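Side-chain contacts in Exo beta-1,2-glucooligosaccharide sophorohydrolase (non-reducing end) (Parabacteroides distasonis ATCC 8503, PDB 5Z06), which hydrolyses linear beta-1,2-glucan and beta-1,2-glucooligosaccharides of four or more units, releasing sophorose from the non-reducing end: residues Y435-D440 with V455-L460; L472-P477 with I481-Y486; E573-Y578 with P602-D607; N596-E601 with R606-M611. All blocks are in the same frame, centred on the assembly; numbering follows the deposited sequence.

How the interactions relate
The four contacts illustrate how one glycosidase chain joins its loops in separate neighbourhoods. Interactions 1 and 2 have centres about 15 Å apart and touch, K436 CD lying 3.9 Å from I481 CG2. Interactions 3 and 4, with centres about 10 Å apart, share R606 and D607 and meet again where Y578 CG lies 3.3 Å from G609 CA. Between the two neighbourhoods the centres stand about 29 to 38 Å apart. A bound glycerol, probably from the crystallisation liquor, lies about 3 Å from the side chain of Q600 in interaction 4 and about 6 Å from that of D607; such molecules often mark pockets, but this alone does not locate the active site.

Interaction 1: Y435-D440 with V455-L460; sequences YKQFKD and VINHKL
Q437 and N457 meet through their terminal amides at the surface of the protein, and segment 455-460 belongs to the glycoamylase-like sequence family of the six-hairpin glycosidase clan. Here two loops between helices 414-428 and 467-475 approach each other on either side, along the chain, of the short strand 447-448. The long arm of the contact is Q437: with CG anti to the backbone N (chi1 174°) and the chain extended beyond it, the side chain reaches about halfway across the 9.2 Å between the CA atoms of Q437 and N457, and N457 covers the rest. The N457 side chain crosses it at about a right angle, and the two amide planes stand 77° apart, so the groups meet steeply turned and do not stack. As modelled, Q437 OE1 lies 3.1 Å from N457 OD1, though which end of each amide is oxygen and which nitrogen is uncertain. The contact is small, burying 56 Å² in all.

Its surroundings are firmer. Both side chains also rest on Y445, whose hydroxyl is hydrogen-bonded to K459 NZ, while backbone bonds join Y435 to Y445 and H458 to W446, so the intervening chain ties the two loops together. Within its own segment, Q437 CG sits 3.5 Å above one face of the F438 ring, displaced toward its rim. The turn that carries Q437 is held by its own lysine: K436 NZ donates to K439 O across 2.8 Å, with the nitrogen tilted 34° from the carbonyl plane.

Interaction 2: L472-P477 with I481-Y486; sequences LAIMGP and ISPEMY
I474 and I481 form the apolar centre of this contact, their CG1 atoms 3.6 Å apart. I474 reaches further with its other branches: CG2 packs against P483 CB at 3.9 Å, and CD1 against Y486 CB. A473 adds a tight touch, its CB 3.5 Å from I481 CD1. That closeness follows from the I481 conformation, where CG1 stands between the backbone N and carbonyl carbon (chi1 67°) and carries CD1 toward the alanine methyl.

Polar links belong to the backbone. I481 N donates to A473 O at 3.0 Å. A water donates to both I474 O, at 2.7 Å, and I481 O, bridging carbonyls that could not bond to each other. I474 CA also makes a CA-H...O contact with I481 O.

Within the second segment, S482 OG accepts from E484 N at 3.1 Å, a capping bond ahead of a helix, and a type I turn runs from S482 to M485. Further out, I700 of helix 691-702 covers I474, while the Y486 hydroxyl bonds to D551. The whole is a tight connection between consecutive helices, in which the C-terminal end of helix 467-475 packs on the capped turn leading into helix 485-490.

Interaction 3: E573-Y578 with P602-D607; sequences ENQGGY and PMPHRD
Y578 turns the edge of its ring to the D607 carboxylate: OD2 lies near the ring plane, 3.3 Å from Y578 CD2, and the two planes stand 72° apart. D607 extends with CG anti to the backbone N (chi1 -175°), and Y578 slides past it in the opposite direction, its hydroxyl travelling toward the D607 backbone. G576 O sits over the centre of one ring face, 3.7 Å above the plane.

Q575 is folded, bent at chi2 (80°), which lays its amide on the P604 ring, NE2 3.6 Å from P604 CB. Q575 lies in a type I turn from N574 to G577, and Y578 follows directly; the N574 side chain brackets this turn, binding Y578 N through OD1 (2.9 Å) and Y578 O through ND2.

Two waters fill the seam. One joins N574 OD1, G576 N and D607 OD2; the other accepts from Q575 NE2, donates to P604 O and D607 O, and lies 2.9 Å from Y578 OH, in the ring plane. A leucine in place of Y578 would probably leave this second water without its phenolic partner and open a gap beside the carboxylate.

Y570 bonds to both D607 OD2 and Q575 NE2, and Y581 to D607 OD1. The chemistry implies a carboxylate fixed by tyrosines and water, with the weakly positive C-H edge of the ring probably a favourable neighbour for OD2.

Interaction 4: N596-E601 with R606-M611; sequences NYQAQE and RDNGTM
Q598 and N608 meet amide to amide from opposite directions, at an Asx turn on the way into the short strand 610-611, within the chain that follows strand 597-599. N608 ND2 donates to Q598 OE1 at 2.7 Å, in the carbonyl plane and on a lone pair. Q598 is able to bridge the gap because its chain runs extended beyond CG.

A second first-shell bond is made by the backbone, E601 N to R606 O at 2.9 Å. Beside it the E601 and R606 side chains run alongside each other in the same direction, E601 CD 3.6 Å from R606 CG; the charges stay apart, with E601 OE2 4.0 Å from R606 NE, beyond a salt bridge. Q600 folds over the R606 carbonyl, its OE1 bonded to a glycerol and its NE2 to a water that also accepts from N608 N.

The next shell fixes N608 itself. T610 N donates to N608 OD1, closing the Asx turn, and N653 ND2 bonds to both T610 OG1 and N608 O. With an alanine in place of N608, Q598 OE1 would probably be left without its donor, and T610 N and the T610 hydroxyl without their shared acceptor, so that the Asx turn would be lost. That acceptor is gripped twice, since T610 OG1 also donates to N608 OD1 at 2.6 Å, from 37° above the carbonyl plane.

Interaction 1: Y435-D440 with V455-L460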
# COMPACT_ATOMS: atom_id res chain seq x y z
N TYR A 435 -29.80 4.49 1.45
CA TYR A 435 -29.06 3.27 1.11
C TYR A 435 -29.72 1.96 1.56
O TYR A 435 -29.16 0.87 1.36
CB TYR A 435 -27.60 3.40 1.57
CG TYR A 435 -26.88 4.33 0.67
CD1 TYR A 435 -27.01 5.71 0.80
CD2 TYR A 435 -26.12 3.84 -0.39
CE1 TYR A 435 -26.37 6.56 -0.08
CE2 TYR A 435 -25.47 4.70 -1.27
CZ TYR A 435 -25.61 6.05 -1.11
OH TYR A 435 -24.97 6.89 -1.98
N LYS A 436 -30.89 2.05 2.18
CA LYS A 436 -31.77 0.91 2.35
C LYS A 436 -32.33 0.38 1.03
O LYS A 436 -32.67 -0.80 0.96
CB LYS A 436 -32.94 1.26 3.27
CG LYS A 436 -32.53 1.42 4.73
CD LYS A 436 -33.67 1.91 5.60
CE LYS A 436 -34.79 0.89 5.65
NZ LYS A 436 -35.89 1.37 6.51
N GLN A 437 -32.44 1.24 0.02
CA GLN A 437 -32.94 0.89 -1.31
C GLN A 437 -34.45 0.75 -1.30
O GLN A 437 -35.11 1.32 -2.14
CB GLN A 437 -32.28 -0.37 -1.92
CG GLN A 437 -32.92 -0.81 -3.25
CD GLN A 437 -32.13 -1.85 -4.03
OE1 GLN A 437 -31.09 -2.36 -3.59
NE2 GLN A 437 -32.61 -2.15 -5.21
N PHE A 438 -34.97 -0.04 -0.37
CA PHE A 438 -36.41 -0.15 -0.13
C PHE A 438 -36.71 0.34 1.26
O PHE A 438 -35.90 0.18 2.16
CB PHE A 438 -36.89 -1.61 -0.26
CG PHE A 438 -36.33 -2.31 -1.46
CD1 PHE A 438 -36.88 -2.09 -2.72
CD2 PHE A 438 -35.24 -3.16 -1.34
CE1 PHE A 438 -36.36 -2.72 -3.84
CE2 PHE A 438 -34.72 -3.79 -2.46
CZ PHE A 438 -35.28 -3.57 -3.72
N LYS A 439 -37.91 0.89 1.43
CA LYS A 439 -38.38 1.41 2.71
C LYS A 439 -38.34 0.31 3.77
O LYS A 439 -38.03 0.56 4.91
CB LYS A 439 -39.82 1.94 2.59
CG LYS A 439 -40.07 3.03 1.55
CD LYS A 439 -39.37 4.34 1.90
CE LYS A 439 -39.75 5.45 0.92
NZ LYS A 439 -39.76 6.79 1.57
N ASP A 440 -38.69 -0.90 3.38
CA ASP A 440 -38.76 -2.03 4.30
C ASP A 440 -37.54 -2.95 4.18
O ASP A 440 -37.60 -4.08 4.66
CB ASP A 440 -40.07 -2.81 4.07
CG ASP A 440 -40.13 -3.48 2.71
OD1 ASP A 440 -39.68 -2.85 1.71
OD2 ASP A 440 -40.62 -4.63 2.63
N VAL A 455 -27.48 -1.23 -9.22
CA VAL A 455 -26.94 -2.30 -10.03
C VAL A 455 -25.97 -3.20 -9.26
O VAL A 455 -26.02 -4.42 -9.43
CB VAL A 455 -26.34 -1.78 -11.36
CG1 VAL A 455 -25.08 -0.94 -11.12
CG2 VAL A 455 -26.05 -2.93 -12.31
N ILE A 456 -25.10 -2.63 -8.40
CA ILE A 456 -24.09 -3.48 -7.73
C ILE A 456 -24.76 -4.36 -6.70
O ILE A 456 -24.42 -5.53 -6.59
CB ILE A 456 -22.92 -2.72 -7.12
CG1 ILE A 456 -22.16 -2.01 -8.26
CG2 ILE A 456 -22.00 -3.68 -6.34
CD1 ILE A 456 -20.98 -1.17 -7.82
N ASN A 457 -25.69 -3.78 -5.95
CA ASN A 457 -26.66 -4.55 -5.17
C ASN A 457 -26.04 -5.47 -4.11
O ASN A 457 -26.43 -6.63 -3.92
CB ASN A 457 -27.58 -5.35 -6.12
CG ASN A 457 -28.99 -5.48 -5.59
OD1 ASN A 457 -29.67 -4.47 -5.30
ND2 ASN A 457 -29.45 -6.71 -5.46
N HIS A 458 -25.08 -4.91 -3.40
CA HIS A 458 -24.34 -5.64 -2.40
C HIS A 458 -24.93 -5.24 -1.06
O HIS A 458 -24.81 -4.08 -0.64
CB HIS A 458 -22.87 -5.26 -2.51
CG HIS A 458 -21.95 -6.14 -1.75
ND1 HIS A 458 -20.61 -6.25 -2.06
CD2 HIS A 458 -22.15 -6.95 -0.68
CE1 HIS A 458 -20.04 -7.10 -1.23
NE2 HIS A 458 -20.95 -7.54 -0.39
N LYS A 459 -25.58 -6.19 -0.39
CA LYS A 459 -26.14 -5.95 0.94
C LYS A 459 -25.02 -5.87 1.94
O LYS A 459 -24.03 -6.58 1.79
CB LYS A 459 -27.09 -7.05 1.35
CG LYS A 459 -28.40 -7.05 0.58
CD LYS A 459 -29.04 -8.44 0.63
CE LYS A 459 -30.52 -8.43 0.28
NZ LYS A 459 -30.75 -8.36 -1.18
N LEU A 460 -25.18 -5.02 2.96
CA LEU A 460 -24.21 -4.95 4.03
C LEU A 460 -24.57 -5.97 5.07
O LEU A 460 -25.57 -5.83 5.76
CB LEU A 460 -24.15 -3.54 4.65
CG LEU A 460 -23.27 -2.50 3.98
CD1 LEU A 460 -23.04 -2.75 2.50
CD2 LEU A 460 -23.77 -1.09 4.20

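Interaction 2: L472-P477 with I481-Y486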
# COMPACT_ATOMS: atom_id res chain seq x y z
N LEU A 472 -23.19 4.12 12.06
CA LEU A 472 -23.34 5.52 11.68
C LEU A 472 -24.68 5.78 11.05
O LEU A 472 -25.28 6.82 11.31
CB LEU A 472 -22.20 6.00 10.79
CG LEU A 472 -20.90 6.15 11.58
CD1 LEU A 472 -19.71 6.33 10.64
CD2 LEU A 472 -20.95 7.33 12.53
N ALA A 473 -25.16 4.82 10.26
CA ALA A 473 -26.50 4.91 9.70
C ALA A 473 -27.55 5.11 10.77
O ALA A 473 -28.43 5.91 10.59
CB ALA A 473 -26.82 3.68 8.86
N ILE A 474 -27.42 4.39 11.87
CA ILE A 474 -28.32 4.46 13.01
C ILE A 474 -28.09 5.73 13.87
O ILE A 474 -29.00 6.21 14.56
CB ILE A 474 -28.13 3.16 13.86
CG1 ILE A 474 -28.57 1.93 13.05
CG2 ILE A 474 -28.90 3.20 15.18
CD1 ILE A 474 -28.05 0.61 13.59
N MET A 475 -26.87 6.24 13.85
CA MET A 475 -26.54 7.47 14.59
C MET A 475 -26.90 8.71 13.83
O MET A 475 -26.99 9.78 14.42
CB MET A 475 -25.05 7.51 14.89
CG MET A 475 -24.58 6.37 15.77
SD MET A 475 -22.82 6.06 15.53
CE MET A 475 -22.59 4.79 16.78
N GLY A 476 -27.06 8.59 12.52
CA GLY A 476 -27.42 9.72 11.67
C GLY A 476 -28.62 10.43 12.26
O GLY A 476 -29.64 9.79 12.48
N PRO A 477 -28.49 11.73 12.57
CA PRO A 477 -29.56 12.41 13.29
C PRO A 477 -30.76 12.76 12.43
O PRO A 477 -31.87 12.84 12.94
CB PRO A 477 -28.86 13.68 13.80
CG PRO A 477 -27.88 13.98 12.72
CD PRO A 477 -27.34 12.63 12.33
N ILE A 481 -31.40 5.35 10.23
CA ILE A 481 -32.17 4.15 10.05
C ILE A 481 -32.46 3.63 11.45
O ILE A 481 -31.83 4.03 12.44
CB ILE A 481 -31.45 3.11 9.18
CG1 ILE A 481 -30.21 2.54 9.88
CG2 ILE A 481 -31.09 3.71 7.83
CD1 ILE A 481 -29.49 1.50 9.04
N SER A 482 -33.44 2.75 11.51
CA SER A 482 -33.88 2.18 12.75
C SER A 482 -32.75 1.35 13.37
O SER A 482 -32.05 0.64 12.65
CB SER A 482 -35.10 1.28 12.48
OG SER A 482 -35.29 0.36 13.54
N PRO A 483 -32.58 1.41 14.70
CA PRO A 483 -31.56 0.55 15.32
C PRO A 483 -31.78 -0.95 15.07
O PRO A 483 -30.83 -1.73 15.13
CB PRO A 483 -31.65 0.91 16.81
CG PRO A 483 -32.99 1.52 16.99
CD PRO A 483 -33.26 2.25 15.71
N GLU A 484 -33.02 -1.35 14.75
CA GLU A 484 -33.33 -2.75 14.39
C GLU A 484 -32.55 -3.23 13.18
O GLU A 484 -32.31 -4.43 13.06
CB GLU A 484 -34.84 -2.98 14.16
CG GLU A 484 -35.67 -3.24 15.43
CD GLU A 484 -35.91 -2.00 16.29
OE1 GLU A 484 -35.65 -0.86 15.83
OE2 GLU A 484 -36.38 -2.16 17.44
N MET A 485 -32.18 -2.31 12.30
CA MET A 485 -31.38 -2.60 11.12
C MET A 485 -30.04 -3.25 11.45
O MET A 485 -29.49 -3.98 10.62
CB MET A 485 -31.16 -1.33 10.32
CG MET A 485 -32.46 -0.71 9.83
SD MET A 485 -33.18 -1.70 8.52
CE MET A 485 -34.93 -1.45 8.85
N TYR A 486 -29.52 -2.97 12.64
CA TYR A 486 -28.38 -3.68 13.16
C TYR A 486 -28.60 -5.20 13.22
O TYR A 486 -27.69 -5.95 12.91
CB TYR A 486 -28.01 -3.19 14.56
CG TYR A 486 -26.79 -3.87 15.09
CD1 TYR A 486 -25.51 -3.37 14.83
CD2 TYR A 486 -26.90 -5.04 15.85
CE1 TYR A 486 -24.38 -4.00 15.34
CE2 TYR A 486 -25.78 -5.69 16.34
CZ TYR A 486 -24.53 -5.17 16.08
OH TYR A 486 -23.44 -5.82 16.55
O HOH W 1 -31.61 5.97 14.14

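Interaction 3: E573-Y578 with P602-D607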
# COMPACT_ATOMS: atom_id res chain seq x y z
N GLU A 573 1.15 -21.45 14.59
CA GLU A 573 0.97 -22.81 14.13
C GLU A 573 1.54 -22.99 12.73
O GLU A 573 2.24 -23.95 12.49
CB GLU A 573 -0.49 -23.20 14.19
CG GLU A 573 -0.75 -24.64 13.77
CD GLU A 573 -2.06 -25.16 14.32
OE1 GLU A 573 -2.30 -24.98 15.53
OE2 GLU A 573 -2.86 -25.69 13.54
N ASN A 574 1.23 -22.05 11.83
CA ASN A 574 1.82 -22.00 10.48
C ASN A 574 1.67 -23.30 9.71
O ASN A 574 2.64 -23.86 9.20
CB ASN A 574 3.31 -21.63 10.55
CG ASN A 574 3.88 -21.27 9.20
OD1 ASN A 574 3.15 -20.99 8.22
ND2 ASN A 574 5.20 -21.23 9.15
N GLN A 575 0.42 -23.74 9.59
CA GLN A 575 0.08 -24.94 8.83
C GLN A 575 0.73 -24.92 7.44
O GLN A 575 1.15 -25.95 6.94
CB GLN A 575 -1.45 -25.07 8.72
CG GLN A 575 -2.15 -23.94 7.94
CD GLN A 575 -2.08 -24.11 6.44
OE1 GLN A 575 -1.91 -25.22 5.94
NE2 GLN A 575 -2.18 -23.00 5.70
N GLY A 576 0.77 -23.75 6.80
CA GLY A 576 1.30 -23.62 5.46
C GLY A 576 2.82 -23.72 5.33
O GLY A 576 3.32 -23.73 4.22
N GLY A 577 3.54 -23.77 6.44
CA GLY A 577 5.00 -23.72 6.44
C GLY A 577 5.55 -22.45 5.82
O GLY A 577 6.65 -22.45 5.33
N TYR A 578 4.80 -21.35 5.84
CA TYR A 578 5.26 -20.13 5.20
C TYR A 578 6.41 -19.56 5.97
O TYR A 578 6.42 -19.61 7.19
CB TYR A 578 4.14 -19.13 4.99
CG TYR A 578 3.08 -19.73 4.08
CD1 TYR A 578 3.42 -20.18 2.79
CD2 TYR A 578 1.77 -19.88 4.50
CE1 TYR A 578 2.48 -20.78 1.96
CE2 TYR A 578 0.83 -20.48 3.67
CZ TYR A 578 1.20 -20.92 2.42
OH TYR A 578 0.28 -21.52 1.61
N PRO A 602 -6.58 -16.20 8.52
CA PRO A 602 -5.91 -17.34 9.14
C PRO A 602 -6.67 -18.63 8.81
O PRO A 602 -7.25 -19.29 9.69
CB PRO A 602 -5.93 -17.00 10.64
CG PRO A 602 -7.16 -16.17 10.82
CD PRO A 602 -7.36 -15.42 9.52
N MET A 603 -6.65 -18.97 7.53
CA MET A 603 -7.28 -20.16 6.98
C MET A 603 -6.42 -20.58 5.80
O MET A 603 -6.03 -19.71 5.01
CB MET A 603 -8.69 -19.81 6.48
CG MET A 603 -9.69 -19.47 7.58
SD MET A 603 -10.06 -20.88 8.64
CE MET A 603 -11.10 -21.83 7.52
N PRO A 604 -6.13 -21.90 5.64
CA PRO A 604 -5.26 -22.37 4.53
C PRO A 604 -5.58 -21.80 3.17
O PRO A 604 -4.67 -21.43 2.44
CB PRO A 604 -5.49 -23.88 4.53
CG PRO A 604 -5.75 -24.21 5.98
CD PRO A 604 -6.41 -23.00 6.59
N HIS A 605 -6.85 -21.71 2.85
CA HIS A 605 -7.29 -21.26 1.52
C HIS A 605 -7.21 -19.73 1.32
O HIS A 605 -7.49 -19.23 0.23
CB HIS A 605 -8.71 -21.75 1.24
CG HIS A 605 -9.77 -20.97 1.96
ND1 HIS A 605 -9.87 -20.93 3.33
CD2 HIS A 605 -10.76 -20.17 1.49
CE1 HIS A 605 -10.89 -20.17 3.67
NE2 HIS A 605 -11.44 -19.67 2.57
N ARG A 606 -6.84 -19.00 2.37
CA ARG A 606 -6.67 -17.58 2.31
C ARG A 606 -5.32 -17.24 2.93
O ARG A 606 -5.15 -16.19 3.55
CB ARG A 606 -7.82 -16.89 3.04
CG ARG A 606 -9.18 -17.11 2.38
CD ARG A 606 -9.42 -16.14 1.22
NE ARG A 606 -10.65 -16.49 0.51
CZ ARG A 606 -10.75 -17.32 -0.53
NH1 ARG A 606 -9.67 -17.88 -1.08
NH2 ARG A 606 -11.94 -17.55 -1.06
N ASP A 607 -4.35 -18.14 2.75
CA ASP A 607 -2.98 -17.88 3.20
C ASP A 607 -2.01 -18.44 2.18
O ASP A 607 -2.09 -19.61 1.84
CB ASP A 607 -2.77 -18.54 4.54
CG ASP A 607 -1.43 -18.23 5.14
OD1 ASP A 607 -0.83 -17.22 4.77
OD2 ASP A 607 -1.00 -19.01 6.02
O HOH W 2 0.53 -21.01 7.64
O HOH W 3 -2.20 -22.01 2.99

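Interaction 4: N596-E601 with R606-M611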
# COMPACT_ATOMS: atom_id res chain seq x y z
N ASN A 596 -2.60 -9.52 -7.87
CA ASN A 596 -4.01 -9.27 -7.59
C ASN A 596 -4.20 -8.93 -6.13
O ASN A 596 -3.31 -9.12 -5.30
CB ASN A 596 -4.84 -10.52 -7.89
CG ASN A 596 -4.26 -11.77 -7.25
OD1 ASN A 596 -4.37 -11.98 -6.03
ND2 ASN A 596 -3.62 -12.60 -8.07
N TYR A 597 -5.40 -8.44 -5.84
CA TYR A 597 -5.83 -8.23 -4.50
C TYR A 597 -6.12 -9.58 -3.88
O TYR A 597 -6.56 -10.51 -4.55
CB TYR A 597 -7.07 -7.37 -4.50
CG TYR A 597 -7.72 -7.19 -3.14
CD1 TYR A 597 -7.19 -6.27 -2.21
CD2 TYR A 597 -8.87 -7.90 -2.80
CE1 TYR A 597 -7.81 -6.08 -0.98
CE2 TYR A 597 -9.48 -7.72 -1.57
CZ TYR A 597 -8.97 -6.80 -0.67
OH TYR A 597 -9.58 -6.62 0.55
N GLN A 598 -5.87 -9.69 -2.59
CA GLN A 598 -6.22 -10.90 -1.85
C GLN A 598 -6.71 -10.52 -0.47
O GLN A 598 -6.16 -9.61 0.15
CB GLN A 598 -5.04 -11.86 -1.78
CG GLN A 598 -3.72 -11.24 -1.35
CD GLN A 598 -2.62 -12.28 -1.21
OE1 GLN A 598 -2.57 -13.26 -1.95
NE2 GLN A 598 -1.74 -12.07 -0.26
N ALA A 599 -7.74 -11.21 -0.01
CA ALA A 599 -8.33 -10.92 1.29
C ALA A 599 -7.91 -12.05 2.22
O ALA A 599 -8.66 -12.97 2.45
CB ALA A 599 -9.85 -10.80 1.17
N GLN A 600 -6.68 -12.01 2.73
CA GLN A 600 -6.13 -13.14 3.45
C GLN A 600 -6.73 -13.29 4.81
O GLN A 600 -7.21 -12.31 5.42
CB GLN A 600 -4.60 -13.05 3.56
CG GLN A 600 -3.86 -13.01 2.24
CD GLN A 600 -4.19 -14.19 1.34
OE1 GLN A 600 -5.31 -14.30 0.85
NE2 GLN A 600 -3.21 -15.07 1.12
N GLU A 601 -6.72 -14.53 5.28
CA GLU A 601 -7.31 -14.88 6.58
C GLU A 601 -6.44 -15.95 7.20
O GLU A 601 -5.70 -16.61 6.46
CB GLU A 601 -8.73 -15.47 6.42
CG GLU A 601 -9.63 -14.79 5.41
CD GLU A 601 -10.92 -15.56 5.18
OE1 GLU A 601 -11.23 -16.47 5.99
OE2 GLU A 601 -11.61 -15.24 4.20
N ARG A 606 -6.84 -19.00 2.37
CA ARG A 606 -6.67 -17.58 2.31
C ARG A 606 -5.32 -17.24 2.93
O ARG A 606 -5.15 -16.19 3.55
CB ARG A 606 -7.82 -16.89 3.04
CG ARG A 606 -9.18 -17.11 2.38
CD ARG A 606 -9.42 -16.14 1.22
NE ARG A 606 -10.65 -16.49 0.51
CZ ARG A 606 -10.75 -17.32 -0.53
NH1 ARG A 606 -9.67 -17.88 -1.08
NH2 ARG A 606 -11.94 -17.55 -1.06
N ASP A 607 -4.35 -18.14 2.75
CA ASP A 607 -2.98 -17.88 3.20
C ASP A 607 -2.01 -18.44 2.18
O ASP A 607 -2.09 -19.61 1.84
CB ASP A 607 -2.77 -18.54 4.54
CG ASP A 607 -1.43 -18.23 5.14
OD1 ASP A 607 -0.83 -17.22 4.77
OD2 ASP A 607 -1.00 -19.01 6.02
N ASN A 608 -1.10 -17.61 1.71
CA ASN A 608 -0.08 -18.03 0.74
C ASN A 608 1.29 -17.49 1.13
O ASN A 608 2.19 -17.41 0.29
CB ASN A 608 -0.49 -17.56 -0.66
CG ASN A 608 -0.65 -16.06 -0.73
OD1 ASN A 608 -0.26 -15.33 0.19
ND2 ASN A 608 -1.23 -15.59 -1.81
N GLY A 609 1.47 -17.14 2.39
CA GLY A 609 2.75 -16.63 2.89
C GLY A 609 2.85 -15.13 2.96
O GLY A 609 3.85 -14.59 3.45
N THR A 610 1.80 -14.46 2.52
CA THR A 610 1.79 -13.03 2.44
C THR A 610 1.25 -12.44 3.72
O THR A 610 0.11 -12.72 4.10
CB THR A 610 0.89 -12.56 1.32
OG1 THR A 610 1.31 -13.21 0.14
CG2 THR A 610 0.96 -11.04 1.17
N MET A 611 2.06 -11.58 4.33
CA MET A 611 1.73 -10.95 5.58
C MET A 611 1.71 -9.43 5.38
O MET A 611 2.70 -8.86 4.93
CB MET A 611 2.77 -11.33 6.63
CG MET A 611 2.38 -10.92 8.05
SD MET A 611 0.85 -11.69 8.61
CE MET A 611 1.37 -13.40 8.63
O HOH W 4 -1.14 -14.99 3.27